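Local coordinates for protein starch synthase I (Hordeum vulgare, PDB 4HLN) that belongs to the starch synthase family of glycosyltransferases, built as two Rossmann-like domains that face each other across a cleft, at residues 272-277 / 295-300; 320-325 / 352-357; 365-370 / 381-386; 529-534 / 541-546. All blocks are in the same frame, centred on the assembly; numbering follows the deposited sequence.

Contact 1: 272-277 / 295-300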
loop_
_atom_site.group_PDB
_atom_site.type_symbol
_atom_site.label_atom_id
_atom_site.label_comp_id
_atom_site.label_asym_id
_atom_site.label_seq_id
_atom_site.Cartn_x
_atom_site.Cartn_y
_atom_site.Cartn_z
ATOM N N HIS A 272 -3.480 -12.725 -6.775
ATOM C CA HIS A 272 -3.932 -13.934 -6.104
ATOM C C HIS A 272 -5.450 -14.042 -6.063
ATOM O O HIS A 272 -5.997 -15.136 -6.144
ATOM C CB HIS A 272 -3.355 -14.014 -4.698
ATOM C CG HIS A 272 -1.865 -13.926 -4.667
ATOM N ND1 HIS A 272 -1.196 -12.731 -4.512
ATOM C CD2 HIS A 272 -0.915 -14.882 -4.800
ATOM C CE1 HIS A 272 0.106 -12.957 -4.539
ATOM N NE2 HIS A 272 0.302 -14.253 -4.714
ATOM N N ALA A 273 -6.117 -12.902 -5.949
ATOM C CA ALA A 273 -7.573 -12.872 -5.846
ATOM C C ALA A 273 -8.224 -12.298 -7.097
ATOM O O ALA A 273 -9.382 -11.908 -7.070
ATOM C CB ALA A 273 -7.990 -12.042 -4.627
ATOM N N SER A 274 -7.481 -12.231 -8.192
ATOM C CA SER A 274 -7.908 -11.418 -9.336
ATOM C C SER A 274 -8.924 -12.103 -10.209
ATOM O O SER A 274 -9.501 -11.488 -11.101
ATOM C CB SER A 274 -6.712 -10.986 -10.182
ATOM O OG SER A 274 -6.163 -9.780 -9.694
ATOM N N LEU A 275 -9.139 -13.384 -9.970
ATOM C CA LEU A 275 -10.071 -14.127 -10.797
ATOM C C LEU A 275 -11.492 -13.934 -10.263
ATOM O O LEU A 275 -12.465 -14.209 -10.959
ATOM C CB LEU A 275 -9.692 -15.604 -10.813
ATOM C CG LEU A 275 -10.248 -16.415 -11.978
ATOM C CD1 LEU A 275 -9.492 -16.080 -13.261
ATOM C CD2 LEU A 275 -10.137 -17.886 -11.691
ATOM N N VAL A 276 -11.602 -13.450 -9.027
ATOM C CA VAL A 276 -12.897 -13.302 -8.383
ATOM C C VAL A 276 -13.892 -12.460 -9.210
ATOM O O VAL A 276 -15.005 -12.900 -9.475
ATOM C CB VAL A 276 -12.724 -12.712 -6.966
ATOM C CG1 VAL A 276 -14.034 -12.150 -6.445
ATOM C CG2 VAL A 276 -12.153 -13.766 -6.036
ATOM N N PRO A 277 -13.489 -11.243 -9.614
ATOM C CA PRO A 277 -14.376 -10.391 -10.410
ATOM C C PRO A 277 -14.708 -11.010 -11.748
ATOM O O PRO A 277 -15.747 -10.688 -12.344
ATOM C CB PRO A 277 -13.563 -9.116 -10.624
ATOM C CG PRO A 277 -12.174 -9.451 -10.239
ATOM C CD PRO A 277 -12.218 -10.576 -9.285
ATOM N N SER A 295 -17.155 -5.164 -7.051
ATOM C CA SER A 295 -15.799 -5.521 -6.634
ATOM C C SER A 295 -14.781 -4.410 -6.844
ATOM O O SER A 295 -14.867 -3.622 -7.788
ATOM C CB SER A 295 -15.325 -6.792 -7.335
ATOM O OG SER A 295 -15.314 -6.611 -8.736
ATOM N N THR A 296 -13.808 -4.369 -5.944
ATOM C CA THR A 296 -12.735 -3.400 -6.011
ATOM C C THR A 296 -11.404 -4.115 -6.074
ATOM O O THR A 296 -11.072 -4.930 -5.216
ATOM C CB THR A 296 -12.745 -2.488 -4.784
ATOM O OG1 THR A 296 -14.006 -1.813 -4.718
ATOM C CG2 THR A 296 -11.576 -1.463 -4.841
ATOM N N LEU A 297 -10.638 -3.807 -7.101
ATOM C CA LEU A 297 -9.325 -4.383 -7.227
ATOM C C LEU A 297 -8.329 -3.469 -6.514
ATOM O O LEU A 297 -8.280 -2.268 -6.782
ATOM C CB LEU A 297 -8.975 -4.566 -8.706
ATOM C CG LEU A 297 -7.530 -4.970 -8.983
ATOM C CD1 LEU A 297 -7.212 -6.337 -8.356
ATOM C CD2 LEU A 297 -7.295 -4.962 -10.485
ATOM N N VAL A 298 -7.572 -4.042 -5.580
ATOM C CA VAL A 298 -6.488 -3.335 -4.908
ATOM C C VAL A 298 -5.150 -3.846 -5.419
ATOM O O VAL A 298 -4.848 -5.045 -5.336
ATOM C CB VAL A 298 -6.488 -3.542 -3.386
ATOM C CG1 VAL A 298 -5.296 -2.806 -2.790
ATOM C CG2 VAL A 298 -7.795 -3.074 -2.759
ATOM N N ILE A 299 -4.346 -2.925 -5.938
ATOM C CA ILE A 299 -3.098 -3.275 -6.577
ATOM C C ILE A 299 -1.943 -2.692 -5.789
ATOM O O ILE A 299 -1.706 -1.479 -5.823
ATOM C CB ILE A 299 -3.029 -2.700 -7.996
ATOM C CG1 ILE A 299 -4.197 -3.188 -8.840
ATOM C CG2 ILE A 299 -1.727 -3.073 -8.663
ATOM C CD1 ILE A 299 -4.079 -2.785 -10.296
ATOM N N HIS A 300 -1.224 -3.555 -5.082
ATOM C CA HIS A 300 -0.064 -3.118 -4.324
ATOM C C HIS A 300 1.210 -3.141 -5.182
ATOM O O HIS A 300 2.139 -2.381 -4.942
ATOM C CB HIS A 300 0.096 -3.963 -3.062
ATOM C CG HIS A 300 -1.092 -3.914 -2.154
ATOM N ND1 HIS A 300 -2.017 -4.936 -2.085
ATOM C CD2 HIS A 300 -1.520 -2.957 -1.296
ATOM C CE1 HIS A 300 -2.958 -4.614 -1.215
ATOM N NE2 HIS A 300 -2.678 -3.421 -0.720
#
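Ser274 OG is hydrogen-bonded to the backbone carbonyl of Asp270, just before the segment, and the same hydroxyl oxygen lies 3.8 Å from CD1 of Leu297. This is the inside of a beta-alpha-beta unit: strand 264-269 leads through a short loop into helix 276-284, and strand 294-299 returns parallel to the first. Residues 273-276 make a type I beta turn, closed by a weak bond of 3.3 Å from Val276 N to Ala273 O, which carries the chain from the loop into the helix. Leu297 has CG anti to its own N (chi1 171°), and this sends CD1 up from the strand to the serine. Two residues earlier in the strand, Ser295 meets Pro277 in the first turn of the helix. Helix 347-354 completes the packing, with Leu348 and Ala351 against Ser274, Ala351 against Leu297 and Thr354 against Pro277. All four touching residues are buried. Ser295 N is hydrogen-bonded to OD2 of Asp356, in the loop leading into strand 357-360. The hydroxyl of Ser295, at chi1 60°, lies between N and the carbonyl carbon, and there OG comes to 3.6 Å from CB of Pro277.

Contact 2: 320-325 / 352-357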
loop_
_atom_site.group_PDB
_atom_site.type_symbol
_atom_site.label_atom_id
_atom_site.label_comp_id
_atom_site.label_asym_id
_atom_site.label_seq_id
_atom_site.Cartn_x
_atom_site.Cartn_y
_atom_site.Cartn_z
ATOM N N PRO A 320 -15.484 -20.597 -22.698
ATOM C CA PRO A 320 -14.578 -20.170 -23.768
ATOM C C PRO A 320 -14.650 -18.692 -24.167
ATOM O O PRO A 320 -13.622 -18.153 -24.567
ATOM C CB PRO A 320 -15.009 -21.056 -24.938
ATOM C CG PRO A 320 -15.556 -22.293 -24.267
ATOM C CD PRO A 320 -16.321 -21.735 -23.115
ATOM N N GLU A 321 -15.820 -18.065 -24.075
ATOM C CA GLU A 321 -16.013 -16.683 -24.531
ATOM C C GLU A 321 -15.242 -15.728 -23.661
ATOM O O GLU A 321 -14.948 -14.594 -24.064
ATOM C CB GLU A 321 -17.493 -16.276 -24.473
ATOM C CG GLU A 321 -18.453 -17.366 -24.904
ATOM C CD GLU A 321 -18.773 -18.323 -23.773
ATOM O OE1 GLU A 321 -19.255 -17.847 -22.720
ATOM O OE2 GLU A 321 -18.540 -19.543 -23.935
ATOM N N TRP A 322 -14.924 -16.198 -22.461
ATOM C CA TRP A 322 -14.249 -15.370 -21.470
ATOM C C TRP A 322 -12.749 -15.276 -21.648
ATOM O O TRP A 322 -12.106 -14.450 -21.008
ATOM C CB TRP A 322 -14.615 -15.797 -20.047
ATOM C CG TRP A 322 -15.959 -15.307 -19.738
ATOM C CD1 TRP A 322 -17.122 -16.005 -19.826
ATOM C CD2 TRP A 322 -16.312 -13.971 -19.364
ATOM N NE1 TRP A 322 -18.180 -15.195 -19.492
ATOM C CE2 TRP A 322 -17.713 -13.941 -19.207
ATOM C CE3 TRP A 322 -15.580 -12.802 -19.121
ATOM C CZ2 TRP A 322 -18.403 -12.784 -18.829
ATOM C CZ3 TRP A 322 -16.265 -11.652 -18.738
ATOM C CH2 TRP A 322 -17.663 -11.654 -18.591
ATOM N N TYR A 323 -12.209 -16.104 -22.532
ATOM C CA TYR A 323 -10.793 -16.054 -22.846
ATOM C C TYR A 323 -10.316 -14.618 -23.067
ATOM O O TYR A 323 -9.299 -14.221 -22.516
ATOM C CB TYR A 323 -10.464 -16.942 -24.049
ATOM C CG TYR A 323 -9.019 -16.870 -24.455
ATOM C CD1 TYR A 323 -8.014 -17.195 -23.557
ATOM C CD2 TYR A 323 -8.650 -16.469 -25.738
ATOM C CE1 TYR A 323 -6.666 -17.118 -23.918
ATOM C CE2 TYR A 323 -7.311 -16.398 -26.114
ATOM C CZ TYR A 323 -6.325 -16.725 -25.195
ATOM O OH TYR A 323 -4.997 -16.648 -25.543
ATOM N N GLY A 324 -11.057 -13.821 -23.827
ATOM C CA GLY A 324 -10.631 -12.448 -24.088
ATOM C C GLY A 324 -10.309 -11.591 -22.860
ATOM O O GLY A 324 -9.520 -10.645 -22.923
ATOM N N ALA A 325 -10.937 -11.898 -21.734
ATOM C CA ALA A 325 -10.748 -11.092 -20.541
ATOM C C ALA A 325 -9.390 -11.383 -19.927
ATOM O O ALA A 325 -8.761 -10.506 -19.333
ATOM C CB ALA A 325 -11.832 -11.390 -19.540
ATOM N N VAL A 352 -8.491 -6.187 -13.974
ATOM C CA VAL A 352 -8.488 -4.786 -14.375
ATOM C C VAL A 352 -9.608 -4.581 -15.367
ATOM O O VAL A 352 -10.279 -3.542 -15.402
ATOM C CB VAL A 352 -7.159 -4.394 -15.027
ATOM C CG1 VAL A 352 -7.366 -3.230 -15.963
ATOM C CG2 VAL A 352 -6.130 -4.059 -13.969
ATOM N N VAL A 353 -9.824 -5.615 -16.160
ATOM C CA VAL A 353 -10.835 -5.575 -17.183
ATOM C C VAL A 353 -12.265 -5.699 -16.632
ATOM O O VAL A 353 -13.172 -5.145 -17.216
ATOM C CB VAL A 353 -10.532 -6.633 -18.256
ATOM C CG1 VAL A 353 -11.804 -7.200 -18.851
ATOM C CG2 VAL A 353 -9.637 -6.034 -19.322
ATOM N N THR A 354 -12.454 -6.382 -15.503
ATOM C CA THR A 354 -13.800 -6.705 -15.000
ATOM C C THR A 354 -14.196 -6.098 -13.647
ATOM O O THR A 354 -15.361 -6.131 -13.271
ATOM C CB THR A 354 -13.983 -8.224 -14.862
ATOM O OG1 THR A 354 -12.941 -8.757 -14.023
ATOM C CG2 THR A 354 -13.937 -8.883 -16.222
ATOM N N ALA A 355 -13.239 -5.575 -12.899
ATOM C CA ALA A 355 -13.547 -5.029 -11.582
ATOM C C ALA A 355 -14.406 -3.805 -11.761
ATOM O O ALA A 355 -14.490 -3.265 -12.854
ATOM C CB ALA A 355 -12.273 -4.663 -10.844
ATOM N N ASP A 356 -15.027 -3.345 -10.685
ATOM C CA ASP A 356 -15.888 -2.172 -10.786
ATOM C C ASP A 356 -15.140 -0.882 -10.478
ATOM O O ASP A 356 -15.230 0.081 -11.233
ATOM C CB ASP A 356 -17.135 -2.359 -9.925
ATOM C CG ASP A 356 -17.960 -3.556 -10.378
ATOM O OD1 ASP A 356 -18.176 -3.693 -11.606
ATOM O OD2 ASP A 356 -18.357 -4.380 -9.525
ATOM N N ARG A 357 -14.393 -0.881 -9.380
ATOM C CA ARG A 357 -13.472 0.202 -9.075
ATOM C C ARG A 357 -12.055 -0.366 -8.955
ATOM O O ARG A 357 -11.884 -1.564 -8.769
ATOM C CB ARG A 357 -13.852 0.889 -7.757
ATOM C CG ARG A 357 -15.268 1.428 -7.661
ATOM C CD ARG A 357 -15.511 2.595 -8.563
ATOM N NE ARG A 357 -14.555 3.676 -8.364
ATOM C CZ ARG A 357 -14.726 4.907 -8.841
ATOM N NH1 ARG A 357 -15.836 5.203 -9.525
ATOM N NH2 ARG A 357 -13.795 5.839 -8.626
#
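Trp322 brings the six-membered end of its indole to the methyl of Thr354, CZ3 4.4 Å from CG2, obliquely to the ring. The contact is light and wholly apolar. Thr354 turns two different ends to two neighbours: OG1 points back along its own helix to the carbonyl of Gly350, one turn earlier, and with that bond made (chi1 55°) CG2 is the branch that projects toward the tryptophan. Beside this pair, CB of Ala325 meets CG1 of Val353 at 4.2 Å, and here the two backbones run closest, 6.5 Å from CA to CA. Residues 320-322 form a 3-10 segment that passes into the short, weakly bonded helix 323-326. Its turns are closed by Tyr323 N to Pro320 O at 3.2 Å and by Ala325 N to Trp322 O at 2.9 Å, the second tying the alanine to the tryptophan. Across the contact, helix 347-354 is ending, and Ala355 is the first residue to leave helical angles. Two carbonyls at this end, those of Val352 and Ala355, are both taken by NH1 of Arg385. The whole arrangement belongs to the Rossmann-like N-terminal domain. The indole also packs on Ala281 and Ala282 of helix 276-284, and the same helix reaches Thr354 through Val278. Thus the 320-325 segment lies between the later half of helix 276-284 and the C-terminal end of helix 347-354, while beyond Ala355 the chain enters strand 357-360, which pairs in parallel with strand 294-299.

Contact 3: 365-370 / 381-386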
loop_
_atom_site.group_PDB
_atom_site.type_symbol
_atom_site.label_atom_id
_atom_site.label_comp_id
_atom_site.label_asym_id
_atom_site.label_seq_id
_atom_site.Cartn_x
_atom_site.Cartn_y
_atom_site.Cartn_z
ATOM N N TYR A 365 1.907 8.171 -9.179
ATOM C CA TYR A 365 3.155 8.149 -9.959
ATOM C C TYR A 365 2.968 8.486 -11.432
ATOM O O TYR A 365 1.856 8.508 -11.943
ATOM C CB TYR A 365 3.866 6.799 -9.844
ATOM C CG TYR A 365 4.341 6.495 -8.458
ATOM C CD1 TYR A 365 5.581 6.943 -8.021
ATOM C CD2 TYR A 365 3.542 5.783 -7.569
ATOM C CE1 TYR A 365 6.032 6.678 -6.737
ATOM C CE2 TYR A 365 3.978 5.504 -6.283
ATOM C CZ TYR A 365 5.223 5.956 -5.871
ATOM O OH TYR A 365 5.671 5.687 -4.600
ATOM N N SER A 366 4.080 8.721 -12.112
ATOM C CA SER A 366 4.054 9.152 -13.506
ATOM C C SER A 366 3.797 7.988 -14.444
ATOM O O SER A 366 4.000 6.831 -14.080
ATOM C CB SER A 366 5.396 9.775 -13.869
ATOM O OG SER A 366 6.430 8.809 -13.722
ATOM N N TRP A 367 3.379 8.305 -15.663
ATOM C CA TRP A 367 3.223 7.296 -16.706
ATOM C C TRP A 367 4.485 6.432 -16.821
ATOM O O TRP A 367 4.429 5.198 -16.878
ATOM C CB TRP A 367 2.928 7.964 -18.055
ATOM C CG TRP A 367 2.791 6.977 -19.186
ATOM C CD1 TRP A 367 3.808 6.409 -19.922
ATOM C CD2 TRP A 367 1.570 6.423 -19.700
ATOM N NE1 TRP A 367 3.287 5.544 -20.862
ATOM C CE2 TRP A 367 1.919 5.535 -20.747
ATOM C CE3 TRP A 367 0.217 6.592 -19.380
ATOM C CZ2 TRP A 367 0.963 4.824 -21.475
ATOM C CZ3 TRP A 367 -0.732 5.885 -20.103
ATOM C CH2 TRP A 367 -0.354 5.012 -21.139
ATOM N N GLU A 368 5.623 7.110 -16.845
ATOM C CA GLU A 368 6.920 6.491 -17.051
ATOM C C GLU A 368 7.232 5.468 -15.968
ATOM O O GLU A 368 7.725 4.377 -16.258
ATOM C CB GLU A 368 8.008 7.575 -17.093
ATOM C CG GLU A 368 7.846 8.623 -18.221
ATOM C CD GLU A 368 6.561 9.479 -18.143
ATOM O OE1 GLU A 368 6.001 9.678 -17.037
ATOM O OE2 GLU A 368 6.113 9.967 -19.209
ATOM N N VAL A 369 6.957 5.827 -14.720
ATOM C CA VAL A 369 7.227 4.928 -13.604
ATOM C C VAL A 369 6.322 3.702 -13.699
ATOM O O VAL A 369 6.783 2.560 -13.601
ATOM C CB VAL A 369 7.048 5.634 -12.242
ATOM C CG1 VAL A 369 7.109 4.634 -11.103
ATOM C CG2 VAL A 369 8.115 6.695 -12.061
ATOM N N THR A 370 5.032 3.946 -13.906
ATOM C CA THR A 370 4.072 2.864 -14.049
ATOM C C THR A 370 4.465 1.917 -15.189
ATOM O O THR A 370 4.393 0.692 -15.046
ATOM C CB THR A 370 2.667 3.401 -14.278
ATOM O OG1 THR A 370 2.258 4.168 -13.137
ATOM C CG2 THR A 370 1.703 2.255 -14.473
ATOM N N LEU A 381 -3.981 -0.134 -20.408
ATOM C CA LEU A 381 -5.185 -0.779 -19.913
ATOM C C LEU A 381 -5.738 -0.023 -18.710
ATOM O O LEU A 381 -6.901 0.353 -18.687
ATOM C CB LEU A 381 -4.861 -2.208 -19.516
ATOM C CG LEU A 381 -6.062 -3.135 -19.520
ATOM C CD1 LEU A 381 -6.755 -3.037 -20.862
ATOM C CD2 LEU A 381 -5.599 -4.544 -19.255
ATOM N N LEU A 382 -4.889 0.193 -17.712
ATOM C CA LEU A 382 -5.245 0.994 -16.559
ATOM C C LEU A 382 -5.818 2.342 -16.943
ATOM O O LEU A 382 -6.889 2.720 -16.466
ATOM C CB LEU A 382 -4.036 1.226 -15.662
ATOM C CG LEU A 382 -3.529 0.026 -14.869
ATOM C CD1 LEU A 382 -2.340 0.433 -14.028
ATOM C CD2 LEU A 382 -4.611 -0.564 -13.996
ATOM N N SER A 383 -5.099 3.080 -17.783
ATOM C CA SER A 383 -5.520 4.438 -18.100
ATOM C C SER A 383 -6.782 4.425 -18.955
ATOM O O SER A 383 -7.520 5.417 -19.005
ATOM C CB SER A 383 -4.400 5.239 -18.757
ATOM O OG SER A 383 -3.858 4.534 -19.848
ATOM N N SER A 384 -7.052 3.291 -19.595
ATOM C CA SER A 384 -8.326 3.132 -20.291
ATOM C C SER A 384 -9.495 3.072 -19.287
ATOM O O SER A 384 -10.646 3.274 -19.653
ATOM C CB SER A 384 -8.307 1.893 -21.199
ATOM O OG SER A 384 -8.920 0.767 -20.575
ATOM N N ARG A 385 -9.191 2.800 -18.020
ATOM C CA ARG A 385 -10.203 2.786 -16.969
ATOM C C ARG A 385 -9.959 3.916 -15.975
ATOM O O ARG A 385 -10.277 3.808 -14.790
ATOM C CB ARG A 385 -10.221 1.430 -16.262
ATOM C CG ARG A 385 -10.484 0.283 -17.210
ATOM C CD ARG A 385 -11.276 -0.832 -16.562
ATOM N NE ARG A 385 -12.563 -0.374 -16.045
ATOM C CZ ARG A 385 -13.194 -0.958 -15.030
ATOM N NH1 ARG A 385 -12.658 -2.024 -14.444
ATOM N NH2 ARG A 385 -14.348 -0.476 -14.590
ATOM N N LYS A 386 -9.390 5.000 -16.484
ATOM C CA LYS A 386 -9.077 6.204 -15.719
ATOM C C LYS A 386 -10.178 6.626 -14.734
ATOM O O LYS A 386 -9.899 6.997 -13.597
ATOM C CB LYS A 386 -8.818 7.345 -16.708
ATOM C CG LYS A 386 -7.574 8.148 -16.455
ATOM C CD LYS A 386 -7.333 9.122 -17.605
ATOM C CE LYS A 386 -8.541 10.037 -17.820
ATOM N NZ LYS A 386 -8.240 11.191 -18.720
#
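Trp367 and Ser383 make most of this contact, the indole reaching across from one helix to the hydroxyl on the next. Its CG lies anti to the backbone N (chi1 179°), which extends the ring outward from the first turn of helix 367-374. Ser383 OG sits at the ring's edge, close to its plane, 3.4 Å from CZ3 and 3.8 Å from CH2. This is plain van der Waals packing, because the hydroxyl has its polar partners in its own helix: the carbonyls of Asn379 and Glu380, in the turn before, share its one proton between them. Asn379 and Glu380 also touch the indole. These two short helices follow one another in the crossover between strands 357-360 and 389-391, parallel neighbours at one end of the N-terminal domain's large sheet. Ser366 is the N-cap of the first helix, its OG accepting from Val369 N at 3.2 Å with an N-H...O angle of 157°, and this caps the turn that carries Trp367. Deeper in, Thr370 and Leu382 approach loosely, CG2 to CD1 at 4.5 Å. The threonine makes a weak bond from OG1 to Ser366 O, leaving its methyl, anti to N, directed at the leucine. Leu382 in turn packs on Val352 of helix 347-354.

Contact 4: 529-534 / 541-546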
loop_
_atom_site.group_PDB
_atom_site.type_symbol
_atom_site.label_atom_id
_atom_site.label_comp_id
_atom_site.label_asym_id
_atom_site.label_seq_id
_atom_site.Cartn_x
_atom_site.Cartn_y
_atom_site.Cartn_z
ATOM N N LEU A 529 4.222 5.178 4.735
ATOM C CA LEU A 529 3.838 5.674 6.042
ATOM C C LEU A 529 4.709 6.823 6.491
ATOM O O LEU A 529 4.279 7.653 7.293
ATOM C CB LEU A 529 3.832 4.550 7.074
ATOM C CG LEU A 529 2.733 3.515 6.794
ATOM C CD1 LEU A 529 2.595 2.493 7.908
ATOM C CD2 LEU A 529 1.410 4.213 6.570
ATOM N N ASN A 530 5.929 6.891 5.974
ATOM C CA ASN A 530 6.831 7.937 6.441
ATOM C C ASN A 530 6.289 9.354 6.201
ATOM O O ASN A 530 6.426 10.214 7.073
ATOM C CB ASN A 530 8.265 7.733 5.929
ATOM C CG ASN A 530 9.004 6.632 6.692
ATOM O OD1 ASN A 530 8.380 5.762 7.298
ATOM N ND2 ASN A 530 10.336 6.672 6.670
ATOM N N GLN A 531 5.657 9.580 5.044
ATOM C CA GLN A 531 4.876 10.806 4.784
ATOM C C GLN A 531 3.992 11.198 5.960
ATOM O O GLN A 531 4.038 12.325 6.459
ATOM C CB GLN A 531 3.897 10.598 3.625
ATOM C CG GLN A 531 4.506 10.453 2.286
ATOM C CD GLN A 531 4.734 9.016 1.921
ATOM O OE1 GLN A 531 5.458 8.281 2.608
ATOM N NE2 GLN A 531 4.123 8.600 0.825
ATOM N N LEU A 532 3.154 10.251 6.365
ATOM C CA LEU A 532 2.124 10.497 7.357
ATOM C C LEU A 532 2.746 10.855 8.702
ATOM O O LEU A 532 2.328 11.825 9.350
ATOM C CB LEU A 532 1.209 9.274 7.475
ATOM C CG LEU A 532 0.799 8.663 6.127
ATOM C CD1 LEU A 532 -0.330 7.661 6.298
ATOM C CD2 LEU A 532 0.374 9.758 5.154
ATOM N N TYR A 533 3.747 10.077 9.115
ATOM C CA TYR A 533 4.472 10.377 10.343
ATOM C C TYR A 533 5.086 11.772 10.275
ATOM O O TYR A 533 4.957 12.574 11.209
ATOM C CB TYR A 533 5.574 9.356 10.573
ATOM C CG TYR A 533 5.100 7.930 10.698
ATOM C CD1 TYR A 533 3.914 7.620 11.344
ATOM C CD2 TYR A 533 5.851 6.889 10.170
ATOM C CE1 TYR A 533 3.491 6.304 11.460
ATOM C CE2 TYR A 533 5.443 5.579 10.284
ATOM C CZ TYR A 533 4.262 5.292 10.925
ATOM O OH TYR A 533 3.868 3.985 11.033
ATOM N N ALA A 534 5.755 12.059 9.162
ATOM C CA ALA A 534 6.361 13.370 8.974
ATOM C C ALA A 534 5.310 14.448 9.182
ATOM O O ALA A 534 5.457 15.318 10.036
ATOM C CB ALA A 534 6.978 13.480 7.589
ATOM N N PRO A 541 7.654 16.626 4.371
ATOM C CA PRO A 541 8.152 15.522 3.563
ATOM C C PRO A 541 8.535 15.959 2.161
ATOM O O PRO A 541 7.878 16.814 1.564
ATOM C CB PRO A 541 6.951 14.573 3.517
ATOM C CG PRO A 541 5.763 15.460 3.624
ATOM C CD PRO A 541 6.194 16.569 4.555
ATOM N N VAL A 542 9.616 15.372 1.660
ATOM C CA VAL A 542 9.989 15.464 0.256
ATOM C C VAL A 542 10.038 14.043 -0.314
ATOM O O VAL A 542 10.853 13.214 0.092
ATOM C CB VAL A 542 11.355 16.144 0.081
ATOM C CG1 VAL A 542 11.906 15.898 -1.325
ATOM C CG2 VAL A 542 11.248 17.625 0.393
ATOM N N VAL A 543 9.162 13.768 -1.265
ATOM C CA VAL A 543 8.914 12.402 -1.677
ATOM C C VAL A 543 8.821 12.253 -3.199
ATOM O O VAL A 543 8.398 13.175 -3.901
ATOM C CB VAL A 543 7.619 11.902 -1.010
ATOM C CG1 VAL A 543 6.465 12.831 -1.350
ATOM C CG2 VAL A 543 7.313 10.476 -1.422
ATOM N N HIS A 544 9.238 11.095 -3.708
ATOM C CA HIS A 544 9.049 10.781 -5.124
ATOM C C HIS A 544 7.581 10.580 -5.460
ATOM O O HIS A 544 6.898 9.776 -4.815
ATOM C CB HIS A 544 9.797 9.515 -5.524
ATOM C CG HIS A 544 9.422 9.020 -6.887
ATOM N ND1 HIS A 544 9.510 7.695 -7.255
ATOM C CD2 HIS A 544 8.951 9.679 -7.972
ATOM C CE1 HIS A 544 9.116 7.558 -8.509
ATOM N NE2 HIS A 544 8.766 8.748 -8.966
ATOM N N GLY A 545 7.105 11.297 -6.477
ATOM C CA GLY A 545 5.746 11.125 -6.959
ATOM C C GLY A 545 5.078 12.368 -7.510
ATOM O O GLY A 545 5.685 13.430 -7.642
ATOM N N THR A 546 3.807 12.224 -7.851
ATOM C CA THR A 546 2.996 13.360 -8.273
ATOM C C THR A 546 2.364 14.039 -7.041
ATOM O O THR A 546 2.146 13.403 -6.002
ATOM C CB THR A 546 1.945 12.936 -9.334
ATOM O OG1 THR A 546 1.176 11.817 -8.858
ATOM C CG2 THR A 546 2.649 12.524 -10.619
#
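This is helix-on-strand packing inside the C-terminal, glycosyltransferase group 1 half of the protein: helix 529-536 lies over strand 540-544, and the pieces 529-534 and 541-544 run nearly antiparallel at 164° with their axes 8.8 Å apart at closest approach. Pro541 is the central piece. Its CB fits against the helix between Gln531 and Ala534, residues three apart and so on the same flank, at 4.5 Å from CA of Gln531 and 4.2 Å from CB of Ala534. Such layering is that of a Rossmann-like fold, and the two elements are consecutive parts of the beta-alpha-beta unit made by strand 517-520, helix 529-536 and strand 540-544. Met520 of the first strand touches both Gln531 and Pro541, filling in beside them. Two residues along the strand from the proline, on the same side of the sheet, Val543 meets the amide end of Gln531, with NE2 4.3 Å from CG2. The glutamine side chain turns at its CB-CG bond (chi2 94°), which brings the amide over the strand; its approach to the methyl is a van der Waals contact. Strand 540-544 is held from both edges, by backbone bonds of Val542 to Leu518 and Met520 and of Pro541 and Val543 to Trp569. Trp569 also lines the glycan pocket, and the side chain of Val543 is about 12 Å from a bound alpha-D-glucopyranose.

In the fold
The four contacts come in series along the chain. Contacts 1, 2 and 3 belong to the N-terminal domain and gather round helix 347-354 and strands 294-299 and 357-360 of its large sheet. The centres of contacts 1 and 2 are about 12 Å apart, those of contacts 2 and 3 about 18 Å, the latter two joined through Arg385. Contact 4 belongs to the separate six-stranded parallel sheet of the C-terminal domain, its centre about 26 Å from that of contact 1 and about 35 Å from that of contact 2. Contacts 3 and 4 nevertheless touch: the ring of Tyr365 meets His544 edge-to-face, and Val369 packs on the same histidine. This directly links the two Rossmann-like halves.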